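Autotransporter adhesin/invasin TibA (Escherichia coli, PDB 4Q1Q) mediates adhesion to and invasion of human intestinal epithelial cells, drives bacterial aggregation through contacts between its own molecules, and enhances biofilm formation. Local coordinates at residues 197-202 with 213-218; 245-250 with 270-275. All coordinates share one frame; numbering follows the deposited sequence.

In the fold
This chain is an N-terminal piece of the heptosylated passenger part of TibA, wound into a parallel beta-helix. Contact 1 comes first along the chain and is complete before contact 2 begins; their centres lie about 17 Å apart and their nearest atoms about 6 Å apart, without touching. Both draw on the face of the helix that holds strands 196-200, 214-217, 233-236, 252-255 and 271-273 in that order. Contact 1 joins two adjacent strands of this face, whereas contact 2 joins its last strand in the chain, 271-273, to strand 241-247 and the turn after it. Such coils stack into a long solenoid carrying heptoses, here on Ser218 and Ser249, consistent with a surface-displayed adhesin.

Contact 1. Residues 197-202 with 213-218; sequences MYLYGG and GRQYVS. With 289 (D-glycero-alpha-D-manno-heptopyranose), chain T; 289 (D-glycero-alpha-D-manno-heptopyranose), chain P; 289 (D-glycero-alpha-D-manno-heptopyranose), chain Q.
Strands 197-200 and 214-217 run parallel, at 8° to each other, their axes coming within 4.8 Å, as neighbouring rungs of the beta-helix. Four backbone hydrogen bonds join them: Met197 N to Arg214 O, Tyr216 N to Met197 O, Leu199 N to Tyr216 O and Ser218 N to Leu199 O. Equivalent residues stack side by side. On the face of Tyr198 and Tyr216, the two rings form an offset stack with planes at 30°; Tyr216 CD2 sits over the centre of the Tyr198 ring, 3.5 Å from Tyr198 CE2. Large flat rings suit this place, since the strand spacing brings them close to van der Waals contact. The other face is buried. There Leu199 CD1 meets Val217 CG2 at 3.9 Å. Selenomethionine Met197 and Gln215 both hold CG anti to the backbone N and continue extended, side by side, with Met197 SE 3.4 Å from Gln215 NE2; Gln215 OE1 is hydrogen-bonded to Gln234 NE2 on the next rung. Beyond Val217, Ser218 carries a heptose, its OG bonded to C1 of the sugar at 1.3 Å. Heptose O2 lies in plane at the edge of the Tyr198 ring, and O5 in plane at the edge of Tyr200, 3.0 Å from Tyr200 CE1.

Contact 2. Residues 245-250 with 270-275; sequences TTITSG and GAVITN. With 289 (D-glycero-alpha-D-manno-heptopyranose), chain B.
Ser249 and Gly270 have the nearest pair of CA atoms, 4.3 Å apart, where the turn following strand 245-247 passes the start of strand 271-273 on the next coil of the beta-helix; the two backbones share no hydrogen bond, so the contact rests on van der Waals packing. Ile247 and Gly270 carry most of it. The CB of Ile247 points toward 270-275, and its two branches divide the work. CG2, anti to the backbone N, reaches the backbone, 3.7 Å from Gly270 CA and 3.8 Å from Ala271 O. CG1 lies beside the backbone N, and a chi2 of 97°, away from the usual staggered values, carries CD1 to Val272 CG2 at 3.9 Å. The isoleucine and valine side chains cross at about a right angle, and the methyls Ile247 CD1 and Val272 CG2 make the contact between them. A branched aliphatic residue suits this corner because one branch can lie on the backbone of Gly270 and Ala271 while the other reaches the side chain of Val272. Gly270 suits it for the opposite reason: Ile247 O occupies the direction a side chain would take. Bare CA thus fits against the turn, with a bent CA-H...O contact of 3.6 Å from Gly270 CA to Thr248 O. Ser249 turns its CB away from 270-275, and its OG, anti to the backbone N (chi1 -156°), is bonded to C1 of a heptose at 1.3 Å. Gly250 follows with a positive phi of 92°, a conformation that glycine adopts readily. Around this corner, Ile247 also packs on Leu253 of strand 252-255 and Val264 of strand 260-266. Thr248 OG1 is tied back to Val228 O on the preceding coil, while Ala271 rests on Met252 of strand 252-255, beside which 271-273 is the last strand of this face within the chain.

Contact 1. Residues 197-202 with 213-218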
HETATM    1  N   MSE A 197      -2.818  12.518  -3.646  1.00 44.09           N
HETATM    2  CA  MSE A 197      -3.720  11.744  -2.808  1.00 44.44           C
HETATM    3  C   MSE A 197      -5.128  12.084  -3.219  1.00 42.32           C
HETATM    4  O   MSE A 197      -5.488  13.256  -3.228  1.00 41.28           O
HETATM    5  CB  MSE A 197      -3.462  12.137  -1.348  1.00 38.52           C
HETATM    6  CG  MSE A 197      -4.091  11.205  -0.313  1.00 42.75           C
HETATM    7 SE   MSE A 197      -4.068  12.058   1.475  1.00 60.76          SE
HETATM    8  CE  MSE A 197      -4.566  10.483   2.547  1.00 46.40           C
ATOM      9  N   TYR A 198      -5.961  11.090  -3.495  1.00 40.38           N
ATOM     10  CA  TYR A 198      -7.331  11.361  -3.943  1.00 42.82           C
ATOM     11  C   TYR A 198      -8.339  10.782  -2.961  1.00 38.05           C
ATOM     12  O   TYR A 198      -8.359   9.583  -2.711  1.00 40.18           O
ATOM     13  CB  TYR A 198      -7.623  10.772  -5.333  1.00 41.55           C
ATOM     14  CG  TYR A 198      -6.795  11.313  -6.475  1.00 44.43           C
ATOM     15  CD1 TYR A 198      -5.439  11.019  -6.573  1.00 50.21           C
ATOM     16  CD2 TYR A 198      -7.361  12.095  -7.479  1.00 50.94           C
ATOM     17  CE1 TYR A 198      -4.662  11.500  -7.618  1.00 51.47           C
ATOM     18  CE2 TYR A 198      -6.589  12.604  -8.514  1.00 51.52           C
ATOM     19  CZ  TYR A 198      -5.238  12.298  -8.581  1.00 54.59           C
ATOM     20  OH  TYR A 198      -4.427  12.797  -9.570  1.00 61.22           O
ATOM     21  N   LEU A 199      -9.211  11.623  -2.422  1.00 38.49           N
ATOM     22  CA  LEU A 199     -10.225  11.133  -1.500  1.00 40.90           C
ATOM     23  C   LEU A 199     -11.521  10.947  -2.286  1.00 42.86           C
ATOM     24  O   LEU A 199     -12.250  11.910  -2.525  1.00 43.40           O
ATOM     25  CB  LEU A 199     -10.359  12.104  -0.326  1.00 41.63           C
ATOM     26  CG  LEU A 199      -9.072  12.449   0.430  1.00 44.70           C
ATOM     27  CD1 LEU A 199      -9.393  13.241   1.694  1.00 47.59           C
ATOM     28  CD2 LEU A 199      -8.263  11.211   0.791  1.00 47.58           C
ATOM     29  N   TYR A 200     -11.760   9.721  -2.740  1.00 47.56           N
ATOM     30  CA  TYR A 200     -12.925   9.401  -3.557  1.00 45.80           C
ATOM     31  C   TYR A 200     -14.010   8.861  -2.649  1.00 48.45           C
ATOM     32  O   TYR A 200     -14.409   7.705  -2.739  1.00 49.21           O
ATOM     33  CB  TYR A 200     -12.600   8.341  -4.598  1.00 45.48           C
ATOM     34  CG  TYR A 200     -11.736   8.796  -5.743  1.00 47.56           C
ATOM     35  CD1 TYR A 200     -11.888  10.047  -6.313  1.00 45.55           C
ATOM     36  CD2 TYR A 200     -10.806   7.924  -6.299  1.00 52.33           C
ATOM     37  CE1 TYR A 200     -11.109  10.434  -7.387  1.00 51.43           C
ATOM     38  CE2 TYR A 200     -10.035   8.291  -7.385  1.00 51.17           C
ATOM     39  CZ  TYR A 200     -10.199   9.545  -7.929  1.00 51.64           C
ATOM     40  OH  TYR A 200      -9.423   9.929  -8.995  1.00 52.69           O
ATOM     41  N   GLY A 201     -14.416   9.714  -1.722  1.00 47.41           N
ATOM     42  CA  GLY A 201     -15.280   9.280  -0.653  1.00 49.03           C
ATOM     43  C   GLY A 201     -14.570   8.874   0.615  1.00 53.47           C
ATOM     44  O   GLY A 201     -15.253   8.652   1.608  1.00 47.72           O
ATOM     45  N   GLY A 202     -13.243   8.770   0.614  1.00 46.09           N
ATOM     46  CA  GLY A 202     -12.580   8.235   1.802  1.00 45.34           C
ATOM     47  C   GLY A 202     -12.163   9.334   2.762  1.00 47.77           C
ATOM     48  O   GLY A 202     -12.326  10.523   2.469  1.00 43.67           O
ATOM     49  N   GLY A 213       3.187  18.922  -3.969  1.00 48.25           N
ATOM     50  CA  GLY A 213       2.302  17.794  -3.666  1.00 52.76           C
ATOM     51  C   GLY A 213       0.849  18.237  -3.678  1.00 48.31           C
ATOM     52  O   GLY A 213       0.560  19.416  -3.480  1.00 50.84           O
ATOM     53  N   ARG A 214      -0.079  17.316  -3.926  1.00 50.19           N
ATOM     54  CA  ARG A 214      -1.492  17.711  -3.989  1.00 53.88           C
ATOM     55  C   ARG A 214      -2.424  16.695  -3.325  1.00 44.93           C
ATOM     56  O   ARG A 214      -2.265  15.484  -3.480  1.00 46.48           O
ATOM     57  CB  ARG A 214      -1.925  17.913  -5.448  1.00 57.52           C
ATOM     58  CG  ARG A 214      -1.538  19.238  -6.102  1.00 58.95           C
ATOM     59  CD  ARG A 214      -0.159  19.225  -6.742  1.00 59.88           C
ATOM     60  NE  ARG A 214       0.213  20.485  -7.392  1.00 59.28           N
ATOM     61  CZ  ARG A 214       0.812  21.523  -6.811  1.00 61.33           C
ATOM     62  NH1 ARG A 214       1.092  21.540  -5.512  1.00 55.74           N
ATOM     63  NH2 ARG A 214       1.099  22.597  -7.539  1.00 65.55           N
ATOM     64  N   GLN A 215      -3.414  17.203  -2.597  1.00 42.73           N
ATOM     65  CA  GLN A 215      -4.504  16.376  -2.107  1.00 42.53           C
ATOM     66  C   GLN A 215      -5.773  16.865  -2.791  1.00 43.75           C
ATOM     67  O   GLN A 215      -6.051  18.057  -2.801  1.00 44.76           O
ATOM     68  CB  GLN A 215      -4.674  16.497  -0.599  1.00 43.45           C
ATOM     69  CG  GLN A 215      -5.774  15.626  -0.006  1.00 39.90           C
ATOM     70  CD  GLN A 215      -5.951  15.923   1.472  1.00 50.25           C
ATOM     71  OE1 GLN A 215      -6.426  16.999   1.845  1.00 51.49           O
ATOM     72  NE2 GLN A 215      -5.603  14.959   2.325  1.00 53.72           N
ATOM     73  N   TYR A 216      -6.548  15.916  -3.303  1.00 44.55           N
ATOM     74  CA  TYR A 216      -7.785  16.212  -4.003  1.00 42.66           C
ATOM     75  C   TYR A 216      -8.964  15.623  -3.249  1.00 38.06           C
ATOM     76  O   TYR A 216      -9.066  14.410  -3.138  1.00 40.11           O
ATOM     77  CB  TYR A 216      -7.716  15.596  -5.398  1.00 43.11           C
ATOM     78  CG  TYR A 216      -6.503  15.979  -6.212  1.00 41.68           C
ATOM     79  CD1 TYR A 216      -6.439  17.183  -6.905  1.00 45.94           C
ATOM     80  CD2 TYR A 216      -5.444  15.094  -6.336  1.00 44.09           C
ATOM     81  CE1 TYR A 216      -5.336  17.520  -7.678  1.00 44.37           C
ATOM     82  CE2 TYR A 216      -4.346  15.411  -7.113  1.00 46.08           C
ATOM     83  CZ  TYR A 216      -4.289  16.627  -7.757  1.00 47.36           C
ATOM     84  OH  TYR A 216      -3.148  16.892  -8.464  1.00 53.13           O
ATOM     85  N   VAL A 217      -9.834  16.473  -2.716  1.00 40.64           N
ATOM     86  CA  VAL A 217     -10.941  15.982  -1.915  1.00 40.21           C
ATOM     87  C   VAL A 217     -12.214  16.030  -2.757  1.00 39.44           C
ATOM     88  O   VAL A 217     -12.770  17.085  -3.035  1.00 44.58           O
ATOM     89  CB  VAL A 217     -11.082  16.791  -0.614  1.00 40.03           C
ATOM     90  CG1 VAL A 217     -12.127  16.188   0.308  1.00 39.34           C
ATOM     91  CG2 VAL A 217      -9.725  16.829   0.082  1.00 43.37           C
ATOM     92  N   SER A 218     -12.723  14.864  -3.122  1.00 43.86           N
ATOM     93  CA  SER A 218     -13.911  14.834  -3.956  1.00 43.37           C
ATOM     94  C   SER A 218     -15.094  14.376  -3.126  1.00 47.70           C
ATOM     95  O   SER A 218     -14.995  14.185  -1.911  1.00 44.74           O
ATOM     96  CB  SER A 218     -13.700  13.911  -5.145  1.00 39.38           C
ATOM     97  OG  SER A 218     -12.766  14.515  -6.014  1.00 43.37           O
TER
HETATM   98  O7  289 T 418     -16.812  11.807  -8.604  1.00 83.23           O
HETATM   99  C7  289 T 418     -15.731  12.186  -7.746  1.00 60.52           C
HETATM  100  C6  289 T 418     -14.483  12.308  -8.606  1.00 62.82           C
HETATM  101  O6  289 T 418     -14.839  12.295  -9.990  1.00 78.71           O
HETATM  102  C5  289 T 418     -13.703  13.581  -8.312  1.00 55.51           C
HETATM  103  O5  289 T 418     -12.596  13.053  -7.584  1.00 49.34           O
HETATM  104  C1  289 T 418     -11.901  14.049  -6.866  1.00 48.18           C
HETATM  105  C2  289 T 418     -11.263  14.946  -7.911  1.00 49.37           C
HETATM  106  O2  289 T 418     -10.263  14.182  -8.589  1.00 48.05           O
HETATM  107  C3  289 T 418     -12.321  15.511  -8.855  1.00 49.07           C
HETATM  108  O3  289 T 418     -11.698  16.307  -9.876  1.00 51.17           O
HETATM  109  C4  289 T 418     -13.137  14.390  -9.471  1.00 52.62           C
HETATM  110  O4  289 T 418     -14.118  15.025 -10.297  1.00 58.81           O
HETATM  111  O7  289 P 414     -15.173   5.723  -6.092  1.00 66.68           O
HETATM  112  C7  289 P 414     -15.582   4.512  -6.731  1.00 81.89           C
HETATM  113  C6  289 P 414     -14.906   3.356  -5.999  1.00 87.25           C
HETATM  114  O6  289 P 414     -15.003   2.183  -6.822  1.00 89.14           O
HETATM  115  C5  289 P 414     -13.464   3.677  -5.584  1.00 66.62           C
HETATM  116  O5  289 P 414     -13.177   2.627  -4.659  1.00 66.13           O
HETATM  117  C1  289 P 414     -11.881   2.716  -4.075  1.00 67.40           C
HETATM  118  C2  289 P 414     -10.888   2.430  -5.194  1.00 60.60           C
HETATM  119  O2  289 P 414     -11.177   1.230  -5.907  1.00 70.19           O
HETATM  120  C3  289 P 414     -10.974   3.610  -6.146  1.00 63.42           C
HETATM  121  O3  289 P 414     -10.067   3.391  -7.225  1.00 65.07           O
HETATM  122  C4  289 P 414     -12.395   3.759  -6.673  1.00 65.93           C
HETATM  123  O4  289 P 414     -12.329   5.042  -7.292  1.00 61.27           O
HETATM  124  O7  289 Q 415     -21.554   5.708   1.849  1.00 84.37           O
HETATM  125  C7  289 Q 415     -21.171   5.173   0.575  1.00 88.74           C
HETATM  126  C6  289 Q 415     -21.246   6.275  -0.475  1.00 80.41           C
HETATM  127  O6  289 Q 415     -22.172   7.266  -0.030  1.00 89.41           O
HETATM  128  C5  289 Q 415     -19.869   6.883  -0.733  1.00 72.41           C
HETATM  129  O5  289 Q 415     -19.218   5.863  -1.496  1.00 65.68           O
HETATM  130  C1  289 Q 415     -17.902   6.112  -1.986  1.00 62.82           C
HETATM  131  C2  289 Q 415     -18.024   7.289  -2.941  1.00 68.55           C
HETATM  132  O2  289 Q 415     -18.831   6.892  -4.054  1.00 76.97           O
HETATM  133  C3  289 Q 415     -18.573   8.489  -2.163  1.00 68.30           C
HETATM  134  O3  289 Q 415     -18.715   9.620  -3.028  1.00 67.03           O
HETATM  135  C4  289 Q 415     -19.918   8.200  -1.504  1.00 68.68           C
HETATM  136  O4  289 Q 415     -20.248   9.363  -0.739  1.00 64.07           O

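Contact 2. Residues 245-250 with 270-275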
ATOM      1  N   THR A 245      -7.436  22.662   8.523  1.00 55.99           N
ATOM      2  CA  THR A 245      -6.353  22.809   7.573  1.00 53.89           C
ATOM      3  C   THR A 245      -5.569  24.039   8.017  1.00 56.01           C
ATOM      4  O   THR A 245      -6.119  25.115   8.259  1.00 57.05           O
ATOM      5  CB  THR A 245      -6.887  23.015   6.147  1.00 51.59           C
ATOM      6  OG1 THR A 245      -7.654  21.871   5.771  1.00 56.97           O
ATOM      7  CG2 THR A 245      -5.763  23.165   5.157  1.00 56.21           C
ATOM      8  N   THR A 246      -4.253  23.901   8.016  1.00 52.78           N
ATOM      9  CA  THR A 246      -3.407  25.070   8.179  1.00 60.56           C
ATOM     10  C   THR A 246      -2.681  25.302   6.851  1.00 56.86           C
ATOM     11  O   THR A 246      -2.140  24.382   6.232  1.00 48.55           O
ATOM     12  CB  THR A 246      -2.468  24.921   9.400  1.00 59.50           C
ATOM     13  OG1 THR A 246      -1.976  26.213   9.777  1.00 68.73           O
ATOM     14  CG2 THR A 246      -1.291  24.038   9.075  1.00 63.50           C
ATOM     15  N   ILE A 247      -2.730  26.550   6.398  1.00 53.40           N
ATOM     16  CA  ILE A 247      -2.085  26.926   5.147  1.00 59.76           C
ATOM     17  C   ILE A 247      -0.946  27.870   5.507  1.00 55.99           C
ATOM     18  O   ILE A 247      -1.168  29.007   5.933  1.00 56.67           O
ATOM     19  CB  ILE A 247      -3.015  27.636   4.134  1.00 56.66           C
ATOM     20  CG1 ILE A 247      -4.336  26.875   3.997  1.00 57.49           C
ATOM     21  CG2 ILE A 247      -2.345  27.768   2.771  1.00 52.71           C
ATOM     22  CD1 ILE A 247      -5.460  27.432   4.836  1.00 56.13           C
ATOM     23  N   THR A 248       0.254  27.353   5.274  1.00 54.92           N
ATOM     24  CA  THR A 248       1.480  28.054   5.568  1.00 55.45           C
ATOM     25  C   THR A 248       1.777  28.964   4.393  1.00 67.66           C
ATOM     26  O   THR A 248       1.372  28.735   3.251  1.00 65.52           O
ATOM     27  CB  THR A 248       2.665  27.092   5.775  1.00 56.94           C
ATOM     28  OG1 THR A 248       3.051  26.509   4.521  1.00 61.12           O
ATOM     29  CG2 THR A 248       2.316  26.009   6.806  1.00 51.48           C
ATOM     30  N   SER A 249       2.501  30.021   4.727  1.00 70.53           N
ATOM     31  CA  SER A 249       3.012  30.956   3.745  1.00 61.95           C
ATOM     32  C   SER A 249       3.469  30.208   2.506  1.00 60.02           C
ATOM     33  O   SER A 249       4.341  29.349   2.597  1.00 55.32           O
ATOM     34  CB  SER A 249       4.185  31.721   4.343  1.00 63.50           C
ATOM     35  OG  SER A 249       4.331  32.947   3.656  1.00 72.81           O
ATOM     36  N   GLY A 250       2.871  30.511   1.358  1.00 55.24           N
ATOM     37  CA  GLY A 250       3.271  29.875   0.109  1.00 51.19           C
ATOM     38  C   GLY A 250       2.472  28.621  -0.215  1.00 53.45           C
ATOM     39  O   GLY A 250       2.662  28.020  -1.274  1.00 55.19           O
ATOM     40  N   GLY A 270      -0.342  32.448   3.066  1.00 52.24           N
ATOM     41  CA  GLY A 270      -1.094  31.269   2.653  1.00 50.52           C
ATOM     42  C   GLY A 270      -2.302  31.621   1.804  1.00 50.98           C
ATOM     43  O   GLY A 270      -3.198  32.347   2.235  1.00 56.14           O
ATOM     44  N   ALA A 271      -2.361  31.055   0.604  1.00 54.59           N
ATOM     45  CA  ALA A 271      -3.459  31.331  -0.324  1.00 52.02           C
ATOM     46  C   ALA A 271      -4.706  30.502  -0.056  1.00 51.62           C
ATOM     47  O   ALA A 271      -4.627  29.282   0.145  1.00 50.34           O
ATOM     48  CB  ALA A 271      -2.980  31.073  -1.735  1.00 51.70           C
ATOM     49  N   VAL A 272      -5.845  31.190   0.012  1.00 48.45           N
ATOM     50  CA  VAL A 272      -7.139  30.524   0.011  1.00 47.86           C
ATOM     51  C   VAL A 272      -7.978  31.093  -1.135  1.00 50.56           C
ATOM     52  O   VAL A 272      -8.124  32.309  -1.282  1.00 46.84           O
ATOM     53  CB  VAL A 272      -7.908  30.681   1.331  1.00 53.04           C
ATOM     54  CG1 VAL A 272      -9.298  30.067   1.239  1.00 50.54           C
ATOM     55  CG2 VAL A 272      -7.139  30.033   2.467  1.00 55.90           C
ATOM     56  N   ILE A 273      -8.529  30.174  -1.917  1.00 45.98           N
ATOM     57  CA  ILE A 273      -9.354  30.469  -3.076  1.00 48.13           C
ATOM     58  C   ILE A 273     -10.735  29.868  -2.917  1.00 41.01           C
ATOM     59  O   ILE A 273     -10.861  28.668  -2.672  1.00 49.98           O
ATOM     60  CB  ILE A 273      -8.747  29.851  -4.340  1.00 47.59           C
ATOM     61  CG1 ILE A 273      -7.327  30.373  -4.502  1.00 51.46           C
ATOM     62  CG2 ILE A 273      -9.579  30.226  -5.562  1.00 49.54           C
ATOM     63  CD1 ILE A 273      -6.573  29.774  -5.677  1.00 54.15           C
ATOM     64  N   THR A 274     -11.774  30.687  -3.027  1.00 43.09           N
ATOM     65  CA  THR A 274     -13.130  30.169  -2.880  1.00 46.07           C
ATOM     66  C   THR A 274     -13.914  30.571  -4.117  1.00 46.04           C
ATOM     67  O   THR A 274     -13.543  31.546  -4.775  1.00 41.83           O
ATOM     68  CB  THR A 274     -13.859  30.740  -1.652  1.00 52.05           C
ATOM     69  OG1 THR A 274     -13.817  32.167  -1.730  1.00 47.45           O
ATOM     70  CG2 THR A 274     -13.200  30.274  -0.355  1.00 56.86           C
ATOM     71  N   ASN A 275     -14.983  29.834  -4.394  1.00 40.48           N
ATOM     72  CA  ASN A 275     -15.859  30.087  -5.535  1.00 44.32           C
ATOM     73  C   ASN A 275     -17.348  30.229  -5.220  1.00 45.08           C
ATOM     74  O   ASN A 275     -18.194  30.202  -6.116  1.00 46.95           O
ATOM     75  CB  ASN A 275     -15.630  29.007  -6.592  1.00 48.75           C
ATOM     76  CG  ASN A 275     -14.185  28.988  -7.038  1.00 51.58           C
ATOM     77  OD1 ASN A 275     -13.334  28.311  -6.465  1.00 57.60           O
ATOM     78  ND2 ASN A 275     -13.878  29.858  -7.972  1.00 51.06           N
TER
HETATM   79  O7  289 B 426       8.981  29.562   2.626  1.00 84.65           O
HETATM   80  C7  289 B 426       7.914  30.454   2.970  1.00 87.39           C
HETATM   81  C6  289 B 426       8.097  31.797   2.263  1.00 88.16           C
HETATM   82  O6  289 B 426       8.815  31.622   1.036  1.00 94.98           O
HETATM   83  C5  289 B 426       6.755  32.473   2.002  1.00 77.26           C
HETATM   84  O5  289 B 426       6.381  33.114   3.224  1.00 69.63           O
HETATM   85  C1  289 B 426       5.138  33.802   3.099  1.00 72.54           C
HETATM   86  C2  289 B 426       5.236  34.934   2.088  1.00 78.02           C
HETATM   87  O2  289 B 426       6.261  35.857   2.461  1.00 70.17           O
HETATM   88  C3  289 B 426       5.520  34.279   0.742  1.00 78.34           C
HETATM   89  O3  289 B 426       5.579  35.276  -0.283  1.00 84.66           O
HETATM   90  C4  289 B 426       6.811  33.473   0.848  1.00 74.32           C
HETATM   91  O4  289 B 426       7.000  32.798  -0.400  1.00 83.74           O